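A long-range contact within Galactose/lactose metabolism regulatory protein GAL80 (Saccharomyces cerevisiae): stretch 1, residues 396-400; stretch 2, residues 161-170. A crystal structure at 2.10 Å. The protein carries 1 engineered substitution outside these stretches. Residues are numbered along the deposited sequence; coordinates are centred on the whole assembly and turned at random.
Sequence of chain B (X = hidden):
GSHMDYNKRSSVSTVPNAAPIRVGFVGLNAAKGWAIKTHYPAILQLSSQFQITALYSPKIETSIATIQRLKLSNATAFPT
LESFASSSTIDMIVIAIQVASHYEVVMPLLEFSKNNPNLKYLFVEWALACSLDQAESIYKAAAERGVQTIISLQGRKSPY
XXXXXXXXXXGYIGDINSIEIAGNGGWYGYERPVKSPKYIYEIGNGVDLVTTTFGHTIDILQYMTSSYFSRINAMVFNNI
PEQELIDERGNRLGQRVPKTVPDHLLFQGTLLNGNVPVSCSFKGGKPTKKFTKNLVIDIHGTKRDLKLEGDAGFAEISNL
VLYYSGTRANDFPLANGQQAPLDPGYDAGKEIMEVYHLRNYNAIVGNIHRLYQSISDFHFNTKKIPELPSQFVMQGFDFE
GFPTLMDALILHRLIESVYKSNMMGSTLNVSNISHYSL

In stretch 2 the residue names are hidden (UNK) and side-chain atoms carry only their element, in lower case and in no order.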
# COMPACT_ATOMS: atom_id res chain seq x y z
N GLY B 396 9.59 4.55 24.98
CA GLY B 396 8.30 4.91 24.44
C GLY B 396 8.48 5.84 23.26
O GLY B 396 9.26 5.58 22.36
N PHE B 397 7.74 6.95 23.28
CA PHE B 397 7.85 7.95 22.23
C PHE B 397 8.74 9.12 22.64
O PHE B 397 8.77 10.14 21.95
CB PHE B 397 6.47 8.46 21.86
CG PHE B 397 5.52 7.37 21.48
CD1 PHE B 397 5.94 6.33 20.67
CD2 PHE B 397 4.21 7.39 21.92
CE1 PHE B 397 5.06 5.32 20.31
CE2 PHE B 397 3.32 6.39 21.56
CZ PHE B 397 3.75 5.36 20.75
N ASP B 398 9.45 8.98 23.75
CA ASP B 398 10.33 10.05 24.22
C ASP B 398 11.52 10.27 23.30
O ASP B 398 12.10 9.31 22.81
CB ASP B 398 10.87 9.73 25.61
CG ASP B 398 9.84 9.93 26.69
OD1 ASP B 398 8.86 10.66 26.45
OD2 ASP B 398 10.02 9.36 27.79
N PHE B 399 11.89 11.53 23.10
CA PHE B 399 13.13 11.87 22.40
C PHE B 399 14.30 11.37 23.24
O PHE B 399 15.32 10.93 22.70
CB PHE B 399 13.26 13.39 22.21
CG PHE B 399 12.44 13.94 21.07
CD1 PHE B 399 11.26 14.62 21.32
CD2 PHE B 399 12.88 13.82 19.76
CE1 PHE B 399 10.50 15.14 20.29
CE2 PHE B 399 12.12 14.34 18.72
CZ PHE B 399 10.94 15.00 18.98
N GLU B 400 14.12 11.43 24.55
CA GLU B 400 15.14 11.13 25.55
C GLU B 400 15.43 9.65 25.71
O GLU B 400 14.59 8.80 25.44
CB GLU B 400 14.69 11.64 26.93
CG GLU B 400 14.96 13.10 27.16
CD GLU B 400 14.75 13.91 25.90
OE1 GLU B 400 15.71 14.58 25.48
OE2 GLU B 400 13.63 13.86 25.34
N UNK B 161 15.43 10.34 11.20
CA UNK B 161 14.27 9.98 12.01
C UNK B 161 13.97 11.05 13.05
O UNK B 161 12.84 11.48 13.19
c UNK B 161 13.90 7.48 10.56
c UNK B 161 14.50 8.62 12.73
c UNK B 161 14.83 7.53 11.72
c UNK B 161 13.28 8.23 13.54
N UNK B 162 15.00 11.49 13.77
CA UNK B 162 14.79 12.49 14.82
C UNK B 162 14.29 13.82 14.24
O UNK B 162 13.40 14.45 14.81
c UNK B 162 17.78 11.59 17.07
c UNK B 162 15.34 11.32 17.58
c UNK B 162 16.07 12.70 15.63
c UNK B 162 16.39 11.47 16.49
N UNK B 163 14.84 14.24 13.10
CA UNK B 163 14.36 15.45 12.43
C UNK B 163 12.89 15.29 12.03
O UNK B 163 12.07 16.18 12.27
c UNK B 163 16.40 18.04 11.43
n UNK B 163 17.70 18.71 11.50
n UNK B 163 19.12 20.52 11.30
c UNK B 163 17.90 20.00 11.20
n UNK B 163 16.90 20.76 10.80
c UNK B 163 15.21 15.79 11.20
c UNK B 163 16.53 16.51 11.51
N UNK B 164 12.54 14.16 11.43
CA UNK B 164 11.13 13.93 11.06
C UNK B 164 10.21 13.97 12.30
O UNK B 164 9.13 14.61 12.28
c UNK B 164 10.99 12.62 10.32
N UNK B 165 10.64 13.29 13.36
CA UNK B 165 9.87 13.25 14.60
C UNK B 165 9.65 14.66 15.14
O UNK B 165 8.56 15.01 15.59
c UNK B 165 10.60 12.42 15.66
c UNK B 165 9.97 11.15 19.30
c UNK B 165 9.80 12.22 16.98
c UNK B 165 10.55 11.22 17.89
n UNK B 165 8.54 10.76 19.34
N UNK B 166 10.71 15.47 15.09
CA UNK B 166 10.65 16.84 15.60
C UNK B 166 9.64 17.64 14.80
O UNK B 166 8.78 18.31 15.37
c UNK B 166 13.01 16.98 16.57
o UNK B 166 15.30 17.13 17.21
o UNK B 166 14.66 18.31 15.47
c UNK B 166 12.02 17.52 15.54
c UNK B 166 14.42 17.51 16.41
N UNK B 167 9.73 17.56 13.47
CA UNK B 167 8.81 18.29 12.60
C UNK B 167 7.36 17.89 12.86
O UNK B 167 6.46 18.73 13.00
c UNK B 167 11.15 18.35 9.50
c UNK B 167 10.34 20.35 10.82
c UNK B 167 9.20 18.09 11.13
c UNK B 167 10.52 18.81 10.81
N UNK B 168 7.13 16.59 12.93
CA UNK B 168 5.79 16.10 13.19
C UNK B 168 5.28 16.58 14.54
O UNK B 168 4.17 17.09 14.63
c UNK B 168 6.27 12.64 11.55
c UNK B 168 5.73 14.59 13.12
c UNK B 168 4.38 14.08 13.62
c UNK B 168 6.01 14.14 11.69
N UNK B 169 6.08 16.40 15.58
CA UNK B 169 5.66 16.75 16.93
C UNK B 169 5.40 18.25 17.05
O UNK B 169 4.53 18.67 17.80
c UNK B 169 6.69 16.30 17.97
o UNK B 169 7.82 17.14 17.95
N UNK B 170 6.12 19.06 16.28
CA UNK B 170 5.94 20.52 16.36
C UNK B 170 4.86 21.08 15.46
O UNK B 170 4.73 22.30 15.34
n UNK B 170 10.38 21.88 17.87
c UNK B 170 9.58 21.67 16.84
c UNK B 170 8.29 20.95 17.12
o UNK B 170 9.86 22.03 15.69
c UNK B 170 7.26 21.22 16.07

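Position 161 carries four side-chain carbons, forked at the first, with one arm two carbons long. It touches nothing on stretch 1. This is Ile161, buried and out of reach of stretch 1.

Position 162 also carries four carbons, but the fork is at the second. One branch carbon lies 4.1 Å from CD2 of Phe399. The residue is Leu162, and that branch atom is CD2. Its backbone O lies near the plane of the Phe399 ring, at the edge, 4.1 Å from CE2 of Phe399.

Position 163 has three carbons, a nitrogen, then a carbon bearing two more nitrogens, a guanidinium group. Its CA-to-CB bond points away from stretch 1, and it makes no contact. This is Arg163.

Position 164 has a single side-chain carbon, buried and out of reach of stretch 1. It is Ala164.

Position 165 has four carbons in a row ending in nitrogen, with CB pointing toward stretch 1. The chain passes over one face of the Phe399 ring, and its nitrogen reaches the carbonyl of Phe397. This is Lys165. Its NZ donates a hydrogen bond to O of Phe397 at 2.7 Å.

Position 166 has three carbons, the third carrying two oxygens. The second carbon lies 3.5 Å from CE2 of Phe399. This is Glu166, and that carbon is CG, so the contact is made by the aliphatic part of the side chain.

Position 167 has four carbons forked at the second. Its CA-to-CB bond points away from stretch 1 and it makes no contact. It is Leu167.

Position 168 has four carbons forked at the first, one arm two carbons long, out of reach. It is Ile168.

Position 169 has one carbon and one oxygen. The oxygen sits at the edge of the Phe399 ring. This is Ser169, with OG 3.9 Å from CZ of Phe399. OG also donates to O of Glu166, at 3.0 Å, one turn back along the helix.

Position 170 has three carbons, the third carrying one oxygen and one nitrogen. It does not touch stretch 1. It is Gln170, just past the helix.

The contact centres on Lys165. The first three chi angles are all t, which extends the chain across the ring; chi4 is p. CE of Lys165 lies 3.8 Å from the centroid of the Phe399 ring, almost on the ring normal, as a CH-pi contact. NZ of Lys165 is 4.9 Å from that centroid, also over the face, adding a cation-pi interaction. The ring thus covers the lysine stem while the Phe397 carbonyl holds its charged end.

Stretch 2 161-170: ILRAKELISQ
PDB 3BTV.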